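Endo-1,4-beta-xylanase C (Paenibacillus barcinonensis, PDB 4XUR) hydrolyses internal beta-1,4-xylosidic linkages in xylan, and the part described here is its second CBM22 module, a xylan-binding domain holding xylotetraose. Local coordinates at residues L97-N102 / N107-M112. Residues are numbered along the deposited sequence; the frame is centred on the assembly and turned at random.
Sequences LEKEFN and NLEYAM. With XYP (beta-D-xylopyranose), chain D; XYP (beta-D-xylopyranose), chain B; XYP (beta-D-xylopyranose), chain C.
The beta hairpin of strands 90-101 and 109-119 borders the xylan-binding groove of this CBM22 domain, and near its turn Leu-97 pairs with Ala-111, Glu-98 with Tyr-110 and Lys-99 with Glu-109. Leu-97 and Ala-111 exchange two backbone hydrogen bonds, as do Lys-99 and Glu-109, whose Lys-99 N to Glu-109 O bond is 2.8 Å long. Closer to the turn, a water accepts from Phe-101 N (3.0 Å) and lies 2.7 Å from Asn-107 O, within hydrogen-bonding distance.

Tyr-110, a flat and partly apolar residue suited to a sugar, lays one ring face against two xylose units, its CD2 3.3 Å from C5 of XYP (chain D). With CG trans to the backbone N (chi1 171°), Glu-98 runs beside the tyrosine and sets OE1 in the ring plane, 3.7 Å from Tyr-110 CE1; an acid suits this buried place because Arg-29, Arg-31 and Arg-143 form salt bridges with it. With an alanine at Tyr-110, the xylose units of chains B and D would probably lose the ring face they rest on.

Leu-108 offers methyls to two acids: CD1 meets the end of Glu-98, and CD2 lies 3.7 Å from Glu-100 CB, the Glu-100 carboxylate turning to Ser-140 and Arg-143. On the face carrying Lys-99 and Glu-109, opposite charges approach, though Lys-99 NZ to Glu-109 OE1, 4.4 Å, is beyond a salt bridge. The Glu-109 carboxylate and Phe-101 ring planes are 22° apart, and Glu-109 OE2 comes obliquely to 3.1 Å from Phe-101 CE1.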
loop_
_atom_site.group_PDB
_atom_site.type_symbol
_atom_site.label_atom_id
_atom_site.label_comp_id
_atom_site.label_asym_id
_atom_site.label_seq_id
_atom_site.Cartn_x
_atom_site.Cartn_y
_atom_site.Cartn_z
ATOM N N LEU A 97 1.226 -5.650 4.759
ATOM C CA LEU A 97 0.920 -5.153 6.042
ATOM C C LEU A 97 2.195 -4.947 6.795
ATOM O O LEU A 97 2.997 -5.871 6.858
ATOM C CB LEU A 97 -0.003 -6.096 6.836
ATOM C CG LEU A 97 -1.315 -6.508 6.184
ATOM C CD1 LEU A 97 -1.982 -7.494 7.121
ATOM C CD2 LEU A 97 -2.188 -5.314 5.871
ATOM N N GLU A 98 2.313 -3.806 7.481
ATOM C CA GLU A 98 3.386 -3.613 8.514
ATOM C C GLU A 98 2.779 -3.667 9.875
ATOM O O GLU A 98 1.814 -2.933 10.132
ATOM C CB GLU A 98 4.065 -2.243 8.292
ATOM C CG GLU A 98 5.014 -1.864 9.412
ATOM C CD GLU A 98 5.712 -0.512 9.079
ATOM O OE1 GLU A 98 6.394 -0.434 8.057
ATOM O OE2 GLU A 98 5.452 0.468 9.804
ATOM N N LYS A 99 3.277 -4.556 10.752
ATOM C CA LYS A 99 2.694 -4.761 12.092
ATOM C C LYS A 99 3.671 -4.424 13.221
ATOM O O LYS A 99 4.827 -4.794 13.162
ATOM C CB LYS A 99 2.202 -6.190 12.236
ATOM C CG LYS A 99 0.949 -6.472 11.465
ATOM C CD LYS A 99 0.533 -7.935 11.696
ATOM C CE LYS A 99 0.781 -8.780 10.513
ATOM N NZ LYS A 99 0.157 -10.088 10.693
ATOM N N GLU A 100 3.161 -3.706 14.208
ATOM C CA GLU A 100 3.888 -3.291 15.412
ATOM C C GLU A 100 3.163 -3.941 16.618
ATOM O O GLU A 100 1.918 -3.924 16.698
ATOM C CB GLU A 100 3.865 -1.765 15.575
ATOM C CG GLU A 100 4.530 -1.262 16.846
ATOM C CD GLU A 100 4.223 0.181 17.109
ATOM O OE1 GLU A 100 4.848 1.029 16.525
ATOM O OE2 GLU A 100 3.306 0.479 17.925
ATOM N N PHE A 101 3.952 -4.511 17.545
ATOM C CA PHE A 101 3.485 -5.152 18.724
ATOM C C PHE A 101 4.142 -4.471 19.949
ATOM O O PHE A 101 5.336 -4.245 19.937
ATOM C CB PHE A 101 3.796 -6.657 18.761
ATOM C CG PHE A 101 3.058 -7.435 17.706
ATOM C CD1 PHE A 101 3.564 -7.520 16.406
ATOM C CD2 PHE A 101 1.825 -8.034 17.969
ATOM C CE1 PHE A 101 2.898 -8.230 15.433
ATOM C CE2 PHE A 101 1.180 -8.756 16.984
ATOM C CZ PHE A 101 1.720 -8.848 15.705
ATOM N N ASN A 102 3.341 -4.236 20.965
ATOM C CA ASN A 102 3.812 -3.695 22.250
ATOM C C ASN A 102 4.508 -2.381 22.087
ATOM O O ASN A 102 5.413 -2.073 22.861
ATOM C CB ASN A 102 4.697 -4.704 22.992
ATOM C CG ASN A 102 4.094 -6.066 23.073
ATOM O OD1 ASN A 102 4.647 -7.022 22.553
ATOM N ND2 ASN A 102 2.964 -6.158 23.660
ATOM N N ASN A 107 11.072 -3.677 16.245
ATOM C CA ASN A 107 10.896 -5.091 16.000
ATOM C C ASN A 107 9.574 -5.282 15.189
ATOM O O ASN A 107 8.692 -5.998 15.598
ATOM C CB ASN A 107 10.809 -5.711 17.390
ATOM C CG ASN A 107 10.335 -7.110 17.411
ATOM O OD1 ASN A 107 10.694 -7.917 16.564
ATOM N ND2 ASN A 107 9.500 -7.435 18.407
ATOM N N LEU A 108 9.514 -4.592 14.073
ATOM C CA LEU A 108 8.365 -4.605 13.184
ATOM C C LEU A 108 8.329 -5.872 12.331
ATOM O O LEU A 108 9.395 -6.471 12.042
ATOM C CB LEU A 108 8.369 -3.371 12.236
ATOM C CG LEU A 108 8.255 -1.984 12.903
ATOM C CD1 LEU A 108 8.025 -0.891 11.863
ATOM C CD2 LEU A 108 7.140 -1.919 13.916
ATOM N N GLU A 109 7.101 -6.276 11.960
ATOM C CA GLU A 109 6.812 -7.410 11.114
ATOM C C GLU A 109 6.150 -6.981 9.823
ATOM O O GLU A 109 5.426 -5.986 9.799
ATOM C CB GLU A 109 5.710 -8.276 11.790
ATOM C CG GLU A 109 6.196 -9.278 12.722
ATOM C CD GLU A 109 5.021 -10.121 13.240
ATOM O OE1 GLU A 109 4.137 -10.561 12.421
ATOM O OE2 GLU A 109 4.987 -10.298 14.404
ATOM N N TYR A 110 6.329 -7.778 8.770
ATOM C CA TYR A 110 5.754 -7.495 7.445
ATOM C C TYR A 110 5.199 -8.764 6.849
ATOM O O TYR A 110 5.820 -9.836 6.959
ATOM C CB TYR A 110 6.812 -6.870 6.506
ATOM C CG TYR A 110 7.756 -5.867 7.256
ATOM C CD1 TYR A 110 7.429 -4.530 7.404
ATOM C CD2 TYR A 110 9.007 -6.285 7.765
ATOM C CE1 TYR A 110 8.270 -3.648 8.088
ATOM C CE2 TYR A 110 9.836 -5.427 8.421
ATOM C CZ TYR A 110 9.485 -4.103 8.584
ATOM O OH TYR A 110 10.376 -3.239 9.256
ATOM N N ALA A 111 4.096 -8.640 6.151
ATOM C CA ALA A 111 3.427 -9.757 5.446
ATOM C C ALA A 111 2.759 -9.240 4.203
ATOM O O ALA A 111 2.082 -8.234 4.242
ATOM C CB ALA A 111 2.404 -10.333 6.322
ATOM N N MET A 112 2.962 -9.955 3.080
ATOM C CA MET A 112 2.185 -9.741 1.866
ATOM C C MET A 112 0.837 -10.438 1.969
ATOM O O MET A 112 0.790 -11.647 2.186
ATOM C CB MET A 112 2.937 -10.309 0.650
ATOM C CG MET A 112 2.436 -9.825 -0.695
ATOM S SD MET A 112 2.897 -10.979 -2.009
ATOM C CE MET A 112 4.637 -11.106 -1.721
HETATM C C1 XYP D . 10.231 -5.331 4.149
HETATM C C2 XYP D . 9.457 -5.603 2.859
HETATM C C3 XYP D . 8.499 -6.780 3.004
HETATM C C4 XYP D . 9.251 -7.989 3.609
HETATM C C5 XYP D . 10.038 -7.588 4.860
HETATM O O2 XYP D . 8.675 -4.462 2.532
HETATM O O3 XYP D . 7.962 -7.150 1.759
HETATM O O4 XYP D . 8.249 -8.973 3.955
HETATM O O5 XYP D . 10.944 -6.549 4.552
HETATM C C1 XYP B . 12.338 -1.114 6.234
HETATM C C2 XYP B . 13.292 -2.267 6.190
HETATM C C3 XYP B . 12.992 -3.215 5.069
HETATM C C4 XYP B . 11.502 -3.608 5.118
HETATM C C5 XYP B . 10.617 -2.374 5.207
HETATM O O2 XYP B . 14.661 -1.744 6.043
HETATM O O3 XYP B . 13.769 -4.402 5.176
HETATM O O4 XYP B . 11.187 -4.311 3.955
HETATM O O5 XYP B . 10.967 -1.604 6.344
HETATM C C1 XYP C . 8.807 -10.322 3.988
HETATM C C2 XYP C . 7.869 -11.245 4.772
HETATM C C3 XYP C . 8.327 -12.656 4.631
HETATM C C4 XYP C . 8.591 -13.049 3.173
HETATM C C5 XYP C . 9.494 -11.997 2.500
HETATM O O2 XYP C . 7.860 -10.861 6.128
HETATM O O3 XYP C . 7.311 -13.536 5.157
HETATM O O4 XYP C . 9.220 -14.320 3.119
HETATM O O5 XYP C . 8.925 -10.727 2.583
HETATM O O HOH W 1 6.878 -4.563 17.026
#